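Local coordinates for protein cytosolic IMP-GMP specific 5'-nucleotidase (Legionella pneumophila subsp. pneumophila, PDB 4OHF) that probably hydrolyses nucleoside monophosphates such as IMP and GMP, as a magnesium-dependent cytosolic 5'-nucleotidase of the HAD superfamily, and binds GMP, at residues 23-28 and 207-212; 66-71 and 128-133; 123-128 and 302-307; 307-312 and 424-429. All blocks are in the same frame, centred on the assembly; numbering follows the deposited sequence.

Contact 1: residues 23-28 and 207-212; sequences DMDHTL and ILTNSE. With MG (magnesium ion), chain J; PO4 (phosphate ion), chain H.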
# COMPACT_ATOMS: atom_id res chain seq x y z
N ASP B 23 -8.28 -30.49 7.61
CA ASP B 23 -7.48 -29.84 8.64
C ASP B 23 -7.59 -30.85 9.79
O ASP B 23 -8.64 -31.45 9.97
CB ASP B 23 -8.17 -28.51 8.98
CG ASP B 23 -7.69 -27.90 10.28
OD1 ASP B 23 -7.86 -28.51 11.35
OD2 ASP B 23 -7.14 -26.78 10.22
N MET B 24 -6.53 -31.07 10.55
CA MET B 24 -6.62 -32.05 11.64
C MET B 24 -7.16 -31.53 12.98
O MET B 24 -8.25 -31.91 13.40
CB MET B 24 -5.26 -32.72 11.88
CG MET B 24 -5.28 -33.67 13.05
SD MET B 24 -3.71 -34.52 13.40
CE MET B 24 -2.77 -33.22 14.18
N ASP B 25 -6.40 -30.68 13.66
CA ASP B 25 -6.84 -30.17 14.95
C ASP B 25 -8.06 -29.26 14.86
O ASP B 25 -7.98 -28.16 14.32
CB ASP B 25 -5.68 -29.45 15.65
CG ASP B 25 -4.54 -30.40 16.02
OD1 ASP B 25 -4.75 -31.33 16.82
OD2 ASP B 25 -3.42 -30.21 15.49
N HIS B 26 -9.18 -29.75 15.37
CA HIS B 26 -10.48 -29.06 15.41
C HIS B 26 -11.38 -29.31 14.20
O HIS B 26 -12.53 -28.86 14.20
CB HIS B 26 -10.32 -27.56 15.64
CG HIS B 26 -9.61 -27.22 16.91
ND1 HIS B 26 -8.27 -26.87 16.94
CD2 HIS B 26 -10.03 -27.22 18.19
CE1 HIS B 26 -7.90 -26.69 18.19
NE2 HIS B 26 -8.94 -26.89 18.97
N THR B 27 -10.89 -29.99 13.18
CA THR B 27 -11.75 -30.29 12.04
C THR B 27 -11.96 -31.80 12.04
O THR B 27 -13.03 -32.27 12.43
CB THR B 27 -11.15 -29.83 10.69
OG1 THR B 27 -11.03 -28.40 10.69
CG2 THR B 27 -12.05 -30.23 9.53
N LEU B 28 -10.94 -32.56 11.64
CA LEU B 28 -11.03 -34.02 11.62
C LEU B 28 -11.07 -34.60 13.02
O LEU B 28 -11.78 -35.57 13.27
CB LEU B 28 -9.83 -34.63 10.89
CG LEU B 28 -9.65 -36.15 10.98
CD1 LEU B 28 -10.86 -36.88 10.42
CD2 LEU B 28 -8.39 -36.52 10.22
N ILE B 207 -4.89 -35.38 4.86
CA ILE B 207 -4.80 -34.52 6.02
C ILE B 207 -3.83 -33.37 5.72
O ILE B 207 -2.79 -33.58 5.09
CB ILE B 207 -4.28 -35.30 7.24
CG1 ILE B 207 -5.33 -36.33 7.65
CG2 ILE B 207 -3.97 -34.35 8.40
CD1 ILE B 207 -4.91 -37.18 8.81
N LEU B 208 -4.18 -32.17 6.15
CA LEU B 208 -3.33 -31.01 5.94
C LEU B 208 -3.33 -30.26 7.28
O LEU B 208 -4.20 -29.42 7.53
CB LEU B 208 -3.90 -30.13 4.82
CG LEU B 208 -3.11 -28.90 4.35
CD1 LEU B 208 -1.80 -29.35 3.72
CD2 LEU B 208 -3.94 -28.11 3.34
N THR B 209 -2.36 -30.59 8.12
CA THR B 209 -2.26 -30.01 9.46
C THR B 209 -1.03 -29.15 9.71
O THR B 209 0.01 -29.31 9.09
CB THR B 209 -2.25 -31.12 10.53
OG1 THR B 209 -1.96 -30.55 11.80
CG2 THR B 209 -1.19 -32.18 10.22
N ASN B 210 -1.14 -28.24 10.66
CA ASN B 210 -0.00 -27.40 11.00
C ASN B 210 0.82 -28.06 12.13
O ASN B 210 1.86 -27.56 12.51
CB ASN B 210 -0.48 -26.01 11.43
CG ASN B 210 -0.53 -25.03 10.27
OD1 ASN B 210 -0.53 -25.42 9.10
ND2 ASN B 210 -0.57 -23.75 10.59
N SER B 211 0.33 -29.19 12.66
CA SER B 211 1.00 -29.92 13.73
C SER B 211 2.05 -30.80 13.10
O SER B 211 1.93 -31.17 11.93
CB SER B 211 0.02 -30.82 14.48
OG SER B 211 -0.99 -30.05 15.12
N GLU B 212 3.08 -31.15 13.86
CA GLU B 212 4.13 -32.01 13.32
C GLU B 212 3.68 -33.46 13.32
O GLU B 212 2.71 -33.84 14.00
CB GLU B 212 5.43 -31.82 14.09
CG GLU B 212 5.41 -32.20 15.54
CD GLU B 212 6.61 -31.64 16.28
OE1 GLU B 212 7.75 -31.75 15.76
OE2 GLU B 212 6.42 -31.09 17.39
MG MG J . -7.60 -26.80 12.72
P PO4 H . -4.24 -28.08 12.31
O1 PO4 H . -3.23 -27.88 13.38
O2 PO4 H . -5.52 -27.45 12.70
O3 PO4 H . -4.46 -29.54 12.11
O4 PO4 H . -3.76 -27.45 11.06
O HOH W 1 -6.47 -25.17 13.36
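Asp25 and Thr209 meet at one phosphate oxygen, O3. Asp25 N donates to O3 at 2.7 Å, and Thr209 OG1 donates to it at the same length. Met24 N adds a weak third bond. A second oxygen, O4, takes Asn210 N at 2.8 Å. The phosphate probably comes from the crystallisation liquor, yet it sits where the HAD fold holds phosphate, between motif I (DMDHT) and the end of strand 204-208.

Asp23 binds the magnesium ion through both carboxylate oxygens, OD1 at 2.2 Å and OD2 at 2.5 Å. Its CG, anti to the backbone N (chi1 164°), is placed on the metal side. Asp25 gives the metal its backbone O instead. Phosphate O2, a water and Asp303 OD1 complete six ligand atoms. The Asp25 carboxylate is thereby left for other partners: Ser211 OG donates to Asp25 OD2, though the modelled length is doubtfully short, and Tyr31 bonds OD1. Ser211 OG also bonds Lys174.

Thr209 OG1 has a double role. While donating to phosphate, it accepts from Ser211 N at 2.8 Å in an ST turn.

Below this polar layer the packing is apolar. Met24 CB lies beside Thr209 CB at 3.7 Å, the two side chains pointing the same way. Leu28 CD2 meets Ile207 CD1 at 3.8 Å, these chains crossing at about a right angle.

Metal, N-H groups, the threonine hydroxyl and Lys247 thus all face the phosphate oxygens. Together they would offset its negative charge.

Contact 2: residues 66-71 and 128-133; sequences DDAIRG and FSIAFC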
# COMPACT_ATOMS: atom_id res chain seq x y z
N ASP B 66 -17.76 -17.80 28.89
CA ASP B 66 -18.77 -16.92 28.34
C ASP B 66 -18.48 -15.43 28.33
O ASP B 66 -19.31 -14.66 27.84
CB ASP B 66 -20.11 -17.17 29.02
CG ASP B 66 -20.64 -18.57 28.78
OD1 ASP B 66 -20.73 -18.98 27.60
OD2 ASP B 66 -20.97 -19.26 29.77
N ASP B 67 -17.34 -14.99 28.86
CA ASP B 67 -17.03 -13.56 28.87
C ASP B 67 -16.83 -13.00 27.46
O ASP B 67 -16.88 -11.78 27.24
CB ASP B 67 -15.78 -13.26 29.71
CG ASP B 67 -16.08 -13.23 31.19
OD1 ASP B 67 -17.21 -12.83 31.55
OD2 ASP B 67 -15.19 -13.60 32.00
N ALA B 68 -16.60 -13.89 26.51
CA ALA B 68 -16.42 -13.49 25.13
C ALA B 68 -17.09 -14.49 24.17
O ALA B 68 -17.50 -15.59 24.56
CB ALA B 68 -14.94 -13.35 24.80
N ILE B 69 -17.20 -14.09 22.91
CA ILE B 69 -17.82 -14.92 21.90
C ILE B 69 -16.96 -14.93 20.65
O ILE B 69 -16.06 -14.10 20.52
CB ILE B 69 -19.25 -14.40 21.64
CG1 ILE B 69 -20.21 -15.56 21.80
CG2 ILE B 69 -19.37 -13.70 20.28
CD1 ILE B 69 -21.64 -15.18 21.54
N ARG B 70 -17.19 -15.86 19.73
CA ARG B 70 -16.38 -15.92 18.52
C ARG B 70 -16.73 -14.79 17.56
O ARG B 70 -17.86 -14.32 17.53
CB ARG B 70 -16.57 -17.27 17.83
CG ARG B 70 -15.74 -17.44 16.54
CD ARG B 70 -15.93 -18.83 15.97
NE ARG B 70 -15.08 -19.08 14.82
CZ ARG B 70 -14.98 -20.26 14.21
NH1 ARG B 70 -15.67 -21.30 14.65
NH2 ARG B 70 -14.18 -20.41 13.16
N GLY B 71 -15.74 -14.34 16.78
CA GLY B 71 -15.95 -13.29 15.80
C GLY B 71 -15.63 -11.86 16.21
O GLY B 71 -15.65 -10.97 15.37
N PHE B 128 -7.86 -19.70 19.31
CA PHE B 128 -7.56 -19.07 20.60
C PHE B 128 -8.06 -17.64 20.68
O PHE B 128 -7.64 -16.89 21.55
CB PHE B 128 -6.05 -19.13 20.90
CG PHE B 128 -5.18 -18.80 19.72
CD1 PHE B 128 -5.01 -17.48 19.30
CD2 PHE B 128 -4.56 -19.82 18.99
CE1 PHE B 128 -4.22 -17.17 18.17
CE2 PHE B 128 -3.77 -19.53 17.85
CZ PHE B 128 -3.60 -18.20 17.44
N SER B 129 -8.97 -17.27 19.77
CA SER B 129 -9.53 -15.93 19.74
C SER B 129 -10.32 -15.58 20.98
O SER B 129 -10.19 -14.49 21.53
CB SER B 129 -10.44 -15.76 18.52
OG SER B 129 -9.68 -15.46 17.36
N ILE B 130 -11.17 -16.50 21.41
CA ILE B 130 -11.99 -16.28 22.58
C ILE B 130 -11.13 -16.10 23.82
O ILE B 130 -11.39 -15.21 24.63
CB ILE B 130 -12.99 -17.44 22.74
CG1 ILE B 130 -14.14 -17.22 21.75
CG2 ILE B 130 -13.48 -17.53 24.17
CD1 ILE B 130 -15.10 -18.39 21.60
N ALA B 131 -10.10 -16.92 23.97
CA ALA B 131 -9.21 -16.78 25.12
C ALA B 131 -8.51 -15.42 25.02
O ALA B 131 -8.39 -14.68 26.01
CB ALA B 131 -8.19 -17.90 25.14
N PHE B 132 -8.07 -15.08 23.81
CA PHE B 132 -7.39 -13.82 23.58
C PHE B 132 -8.24 -12.66 24.08
O PHE B 132 -7.75 -11.80 24.82
CB PHE B 132 -7.09 -13.64 22.09
CG PHE B 132 -6.05 -12.58 21.79
CD1 PHE B 132 -6.18 -11.29 22.28
CD2 PHE B 132 -4.95 -12.89 21.00
CE1 PHE B 132 -5.23 -10.31 21.99
CE2 PHE B 132 -3.98 -11.91 20.70
CZ PHE B 132 -4.13 -10.62 21.20
N CYS B 133 -9.50 -12.63 23.67
CA CYS B 133 -10.42 -11.57 24.06
C CYS B 133 -10.62 -11.46 25.56
O CYS B 133 -10.52 -10.38 26.12
CB CYS B 133 -11.78 -11.75 23.39
SG CYS B 133 -11.81 -11.31 21.64
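Ala68 and Ile130 mark the closest approach of the two backbones, with their CA atoms 5.8 Å apart. Segment 66-71 is irregular and leads toward strand 73-75. Segment 128-133 is the first turn of helix 129-143, with Phe128 at the N-cap position. The extended chain at Ala68 and Ile69 passes along one side of this turn.

Ala68 CB points at the helix. It meets Cys133 CB at 3.8 Å and approaches Ile130 O at 4.0 Å. It therefore fits between residues three apart on the helix. Ile134, next on the same helix, also touches Ala68.

Ile130 packs on the peptide link between Ile69 and Arg70. Its CG1 is anti to the carbonyl carbon (chi1 -78°) and comes to 3.8 Å from Ile69 C. Its terminal CD1 reaches Arg70 N, also at 3.8 Å, and lies 4.2 Å from Arg70 CB. The Ile69 side chain turns the other way, onto Asn403 and Trp406.

Arg70 touches the helix only near its backbone. From there the chain runs extended and leads away. Its guanidinium forms salt bridges with Glu326 and Asp125, and NH2 also bonds Asp303 O.

The contact itself is apolar, made by van der Waals packing. It joins the loop before strand 73-75 to the start of helix 129-143. Arg70, the charged residue that touches the helix, directs its guanidinium elsewhere, onto Glu326, Asp125 and the backbone O of Asp303, a magnesium ligand.

Contact 3: residues 123-128 and 302-307; sequences AIDTSF and GDHIYG. With MG (magnesium ion), chain J.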
# COMPACT_ATOMS: atom_id res chain seq x y z
N ALA B 123 -8.31 -8.74 13.72
CA ALA B 123 -9.53 -9.47 13.40
C ALA B 123 -9.29 -10.87 12.85
O ALA B 123 -9.97 -11.31 11.92
CB ALA B 123 -10.38 -8.67 12.41
N ILE B 124 -8.34 -11.58 13.42
CA ILE B 124 -8.04 -12.93 12.97
C ILE B 124 -8.83 -14.01 13.70
O ILE B 124 -8.82 -14.10 14.93
CB ILE B 124 -6.53 -13.25 13.09
CG1 ILE B 124 -5.87 -12.32 14.12
CG2 ILE B 124 -5.88 -13.13 11.72
CD1 ILE B 124 -6.52 -12.31 15.51
N ASP B 125 -9.52 -14.83 12.92
CA ASP B 125 -10.32 -15.93 13.43
C ASP B 125 -9.39 -17.11 13.72
O ASP B 125 -8.88 -17.74 12.81
CB ASP B 125 -11.35 -16.35 12.39
CG ASP B 125 -12.28 -17.42 12.90
OD1 ASP B 125 -12.66 -18.31 12.10
OD2 ASP B 125 -12.64 -17.36 14.08
N THR B 126 -9.18 -17.39 15.00
CA THR B 126 -8.32 -18.50 15.39
C THR B 126 -8.98 -19.34 16.47
O THR B 126 -10.03 -18.99 17.00
CB THR B 126 -6.96 -18.01 15.93
OG1 THR B 126 -7.15 -17.34 17.18
CG2 THR B 126 -6.31 -17.05 14.93
N SER B 127 -8.35 -20.46 16.80
CA SER B 127 -8.85 -21.36 17.83
C SER B 127 -8.60 -20.80 19.23
O SER B 127 -9.06 -21.38 20.22
CB SER B 127 -8.16 -22.73 17.69
OG SER B 127 -6.75 -22.59 17.65
N PHE B 128 -7.86 -19.70 19.31
CA PHE B 128 -7.56 -19.07 20.60
C PHE B 128 -8.06 -17.64 20.68
O PHE B 128 -7.64 -16.89 21.55
CB PHE B 128 -6.05 -19.13 20.90
CG PHE B 128 -5.18 -18.80 19.72
CD1 PHE B 128 -5.01 -17.48 19.30
CD2 PHE B 128 -4.56 -19.82 18.99
CE1 PHE B 128 -4.22 -17.17 18.17
CE2 PHE B 128 -3.77 -19.53 17.85
CZ PHE B 128 -3.60 -18.20 17.44
N GLY B 302 -11.61 -26.59 6.83
CA GLY B 302 -10.93 -26.10 8.02
C GLY B 302 -11.91 -25.70 9.12
O GLY B 302 -13.13 -25.87 8.97
N ASP B 303 -11.38 -25.17 10.22
CA ASP B 303 -12.22 -24.75 11.34
C ASP B 303 -12.16 -23.26 11.62
O ASP B 303 -12.99 -22.73 12.36
CB ASP B 303 -11.83 -25.51 12.61
CG ASP B 303 -10.34 -25.62 12.79
OD1 ASP B 303 -9.75 -26.59 12.27
OD2 ASP B 303 -9.74 -24.74 13.42
N HIS B 304 -11.18 -22.56 11.05
CA HIS B 304 -11.09 -21.12 11.24
C HIS B 304 -10.58 -20.41 9.99
O HIS B 304 -9.79 -20.97 9.25
CB HIS B 304 -10.20 -20.79 12.46
CG HIS B 304 -10.85 -21.09 13.78
ND1 HIS B 304 -10.88 -22.36 14.32
CD2 HIS B 304 -11.57 -20.31 14.62
CE1 HIS B 304 -11.58 -22.34 15.44
NE2 HIS B 304 -12.01 -21.11 15.65
N ILE B 305 -11.05 -19.18 9.75
CA ILE B 305 -10.64 -18.42 8.57
C ILE B 305 -9.21 -17.95 8.65
O ILE B 305 -8.84 -17.25 9.59
CB ILE B 305 -11.53 -17.18 8.33
CG1 ILE B 305 -12.90 -17.59 7.79
CG2 ILE B 305 -10.88 -16.25 7.32
CD1 ILE B 305 -13.72 -18.37 8.74
N TYR B 306 -8.42 -18.32 7.65
CA TYR B 306 -7.00 -17.95 7.58
C TYR B 306 -6.75 -16.48 7.25
O TYR B 306 -6.30 -16.15 6.15
CB TYR B 306 -6.27 -18.83 6.55
CG TYR B 306 -6.06 -20.25 7.03
CD1 TYR B 306 -5.12 -20.53 8.01
CD2 TYR B 306 -6.86 -21.29 6.55
CE1 TYR B 306 -4.98 -21.81 8.53
CE2 TYR B 306 -6.73 -22.59 7.07
CZ TYR B 306 -5.79 -22.83 8.06
OH TYR B 306 -5.65 -24.08 8.61
N GLY B 307 -7.03 -15.60 8.21
CA GLY B 307 -6.81 -14.19 7.98
C GLY B 307 -7.46 -13.65 6.73
O GLY B 307 -8.68 -13.68 6.60
MG MG J . -7.60 -26.80 12.72
O HOH W 1 -6.47 -25.17 13.36
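Asp125 and His304 form the tight part of this contact, where two loops run in nearly opposite directions. Segment 302-307 holds the start of HAD motif IV, the GDxxxxD pattern that ends at Asp308, just after strand 298-302. Segment 123-128 belongs to the region inserted between the first and second HAD motifs, the place of a HAD cap.

Asp125 CG is anti to the backbone N (chi1 -176°), which carries it toward segment 302-307. Its OD1 accepts from Ile305 N at 3.0 Å, with an angle of 162° at the hydrogen. The donor comes on the anti side, somewhat out of the carboxylate plane. Arg70 shares the same oxygen in a salt bridge. The other oxygen, OD2, lies at the edge of the His304 ring, 3.2 Å from CD2. The carboxylate and ring planes are 48° apart. Backbone atoms cover one face of that ring: Thr126 C toward its rim, and Ser127 N over its centre, 3.8 Å above the plane.

The other end is looser and more exposed. Ile124 only brings CG2 to 4.0 Å from Gly307 CA, and its chain leads away from the loop. Gly307 has a positive phi, which favours glycine.

On the metal side, His304 directly follows the metal ligand Asp303 and bonds to it. His304 ND1 donates to the anti lone pair of Asp303 OD2 at 2.8 Å, in the ring plane. That leaves Asp303 OD1 to Thr27 OG1 and to the magnesium ion, 2.2 Å away.

Contact 4: residues 307-312 and 424-429; sequences GDILRL and DRFACI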
# COMPACT_ATOMS: atom_id res chain seq x y z
N GLY B 307 -7.03 -15.60 8.21
CA GLY B 307 -6.81 -14.19 7.98
C GLY B 307 -7.46 -13.65 6.73
O GLY B 307 -8.68 -13.68 6.60
N ASP B 308 -6.64 -13.17 5.79
CA ASP B 308 -7.14 -12.59 4.55
C ASP B 308 -7.74 -13.58 3.56
O ASP B 308 -7.02 -14.37 2.94
CB ASP B 308 -6.05 -11.78 3.85
CG ASP B 308 -6.55 -11.08 2.60
OD1 ASP B 308 -7.59 -10.38 2.68
OD2 ASP B 308 -5.91 -11.22 1.53
N ILE B 309 -9.06 -13.51 3.42
CA ILE B 309 -9.81 -14.40 2.54
C ILE B 309 -9.50 -14.14 1.07
O ILE B 309 -9.48 -15.07 0.26
CB ILE B 309 -11.33 -14.21 2.77
CG1 ILE B 309 -11.64 -14.29 4.27
CG2 ILE B 309 -12.11 -15.28 2.02
CD1 ILE B 309 -13.11 -14.13 4.63
N LEU B 310 -9.25 -12.89 0.72
CA LEU B 310 -8.95 -12.50 -0.65
C LEU B 310 -7.63 -13.07 -1.17
O LEU B 310 -7.60 -13.77 -2.18
CB LEU B 310 -8.96 -10.97 -0.77
CG LEU B 310 -8.73 -10.27 -2.12
CD1 LEU B 310 -7.23 -10.08 -2.37
CD2 LEU B 310 -9.41 -11.06 -3.25
N ARG B 311 -6.53 -12.75 -0.48
CA ARG B 311 -5.22 -13.23 -0.89
C ARG B 311 -5.19 -14.75 -1.01
O ARG B 311 -4.48 -15.29 -1.86
CB ARG B 311 -4.16 -12.76 0.12
CG ARG B 311 -2.80 -13.40 -0.05
CD ARG B 311 -1.77 -12.70 0.82
NE ARG B 311 -0.42 -13.26 0.69
CZ ARG B 311 0.11 -13.69 -0.45
NH1 ARG B 311 -0.59 -13.65 -1.58
NH2 ARG B 311 1.35 -14.15 -0.47
N LEU B 312 -5.98 -15.42 -0.18
CA LEU B 312 -6.04 -16.87 -0.19
C LEU B 312 -6.90 -17.45 -1.32
O LEU B 312 -6.47 -18.37 -2.01
CB LEU B 312 -6.55 -17.37 1.16
CG LEU B 312 -6.28 -18.83 1.50
CD1 LEU B 312 -6.49 -19.03 2.99
CD2 LEU B 312 -7.20 -19.74 0.69
N ASP B 424 -19.39 -16.57 5.11
CA ASP B 424 -20.02 -16.55 3.81
C ASP B 424 -19.01 -16.40 2.66
O ASP B 424 -19.18 -17.01 1.61
CB ASP B 424 -21.05 -15.42 3.74
CG ASP B 424 -21.87 -15.46 2.46
OD1 ASP B 424 -22.42 -16.54 2.15
OD2 ASP B 424 -21.99 -14.42 1.78
N ARG B 425 -17.97 -15.59 2.85
CA ARG B 425 -17.00 -15.35 1.78
C ARG B 425 -15.97 -16.47 1.62
O ARG B 425 -15.49 -16.73 0.52
CB ARG B 425 -16.28 -14.03 2.00
CG ARG B 425 -15.43 -13.58 0.82
CD ARG B 425 -14.40 -12.55 1.23
NE ARG B 425 -14.14 -11.53 0.20
CZ ARG B 425 -13.78 -11.81 -1.05
NH1 ARG B 425 -13.64 -13.07 -1.46
NH2 ARG B 425 -13.55 -10.80 -1.89
N PHE B 426 -15.65 -17.14 2.72
CA PHE B 426 -14.67 -18.20 2.68
C PHE B 426 -15.23 -19.59 2.48
O PHE B 426 -14.60 -20.41 1.83
CB PHE B 426 -13.82 -18.15 3.95
CG PHE B 426 -12.87 -19.30 4.10
CD1 PHE B 426 -13.31 -20.53 4.60
CD2 PHE B 426 -11.53 -19.17 3.75
CE1 PHE B 426 -12.43 -21.60 4.74
CE2 PHE B 426 -10.64 -20.24 3.88
CZ PHE B 426 -11.09 -21.45 4.38
N ALA B 427 -16.39 -19.88 3.04
CA ALA B 427 -16.94 -21.22 2.93
C ALA B 427 -18.08 -21.38 1.95
O ALA B 427 -19.07 -20.66 2.04
CB ALA B 427 -17.40 -21.72 4.30
N CYS B 428 -17.96 -22.35 1.05
CA CYS B 428 -19.04 -22.60 0.10
C CYS B 428 -20.12 -23.31 0.91
O CYS B 428 -21.31 -23.15 0.64
CB CYS B 428 -18.54 -23.43 -1.10
SG CYS B 428 -17.72 -24.99 -0.73
N ILE B 429 -19.69 -24.06 1.91
CA ILE B 429 -20.61 -24.76 2.81
C ILE B 429 -19.96 -24.83 4.19
O ILE B 429 -18.73 -24.78 4.31
CB ILE B 429 -20.93 -26.22 2.36
CG1 ILE B 429 -19.70 -27.10 2.50
CG2 ILE B 429 -21.42 -26.23 0.94
CD1 ILE B 429 -19.96 -28.55 2.30
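Ile309 lies over the aliphatic part of Arg425, its CG2 3.6 Å from Arg425 CD. Both lie on helices of the HAD-like fold, beside its main sheet. Ile309 opens helix 309-315, which follows the motif IV loop. Arg425 is in the last turn of helix 418-426, whose chain then enters strand 429-431 of the main sheet.

Ile309 points at the other helix and uses both of its branches. CG2, anti to the backbone N, touches Arg425 CD and also Phe426 CB, the latter at 3.9 Å. CD1 comes to 4.1 Å from Arg425 CB. One isoleucine thus fills the angle between two successive residues, and the side chains cross obliquely.

The Arg425 chain bends at chi3 (-145°), about the CG-CD bond, which sets the place of NE. Its guanidinium carries on past Leu310, whose CD2 is 4.4 Å from NH2. NH2 also makes a weak hydrogen bond to Tyr87 O of a neighbouring subunit. The Arg425 side chain comes within about 4 Å of bound GMP, nearest atoms, and Tyr421, one turn earlier, is part of the GMP pocket. The contact therefore connects the helix after motif IV to the helix that lines this pocket.

The Phe426 ring turns toward the core, against Ile305 and Leu322. Its edge, not its face, is turned to segment 307-312. At that edge, near the ring plane, Leu312 CD1 lies 4.4 Å from Phe426 CE2.

In the fold
Contact 3 is the hub. Its centre lies 13 Å from contact 1, 12 Å from contact 2 and 11 Å from contact 4, and it touches all three. The other pairs are 18 to 21 Å apart and do not touch. Contacts 1 and 3 share the magnesium ion, whose protein ligands follow the adjacent strands 19-22 and 298-302; strand 204-208 lies on the other side of 19-22. Contacts 2 and 3 share Phe128. Contacts 3 and 4 share Gly307. Along the chain contact 2 is nested within contact 1, contact 3 crosses both, and contact 4 follows. The four contacts thus link the metal site, the inserted region and the helix beside the GMP pocket.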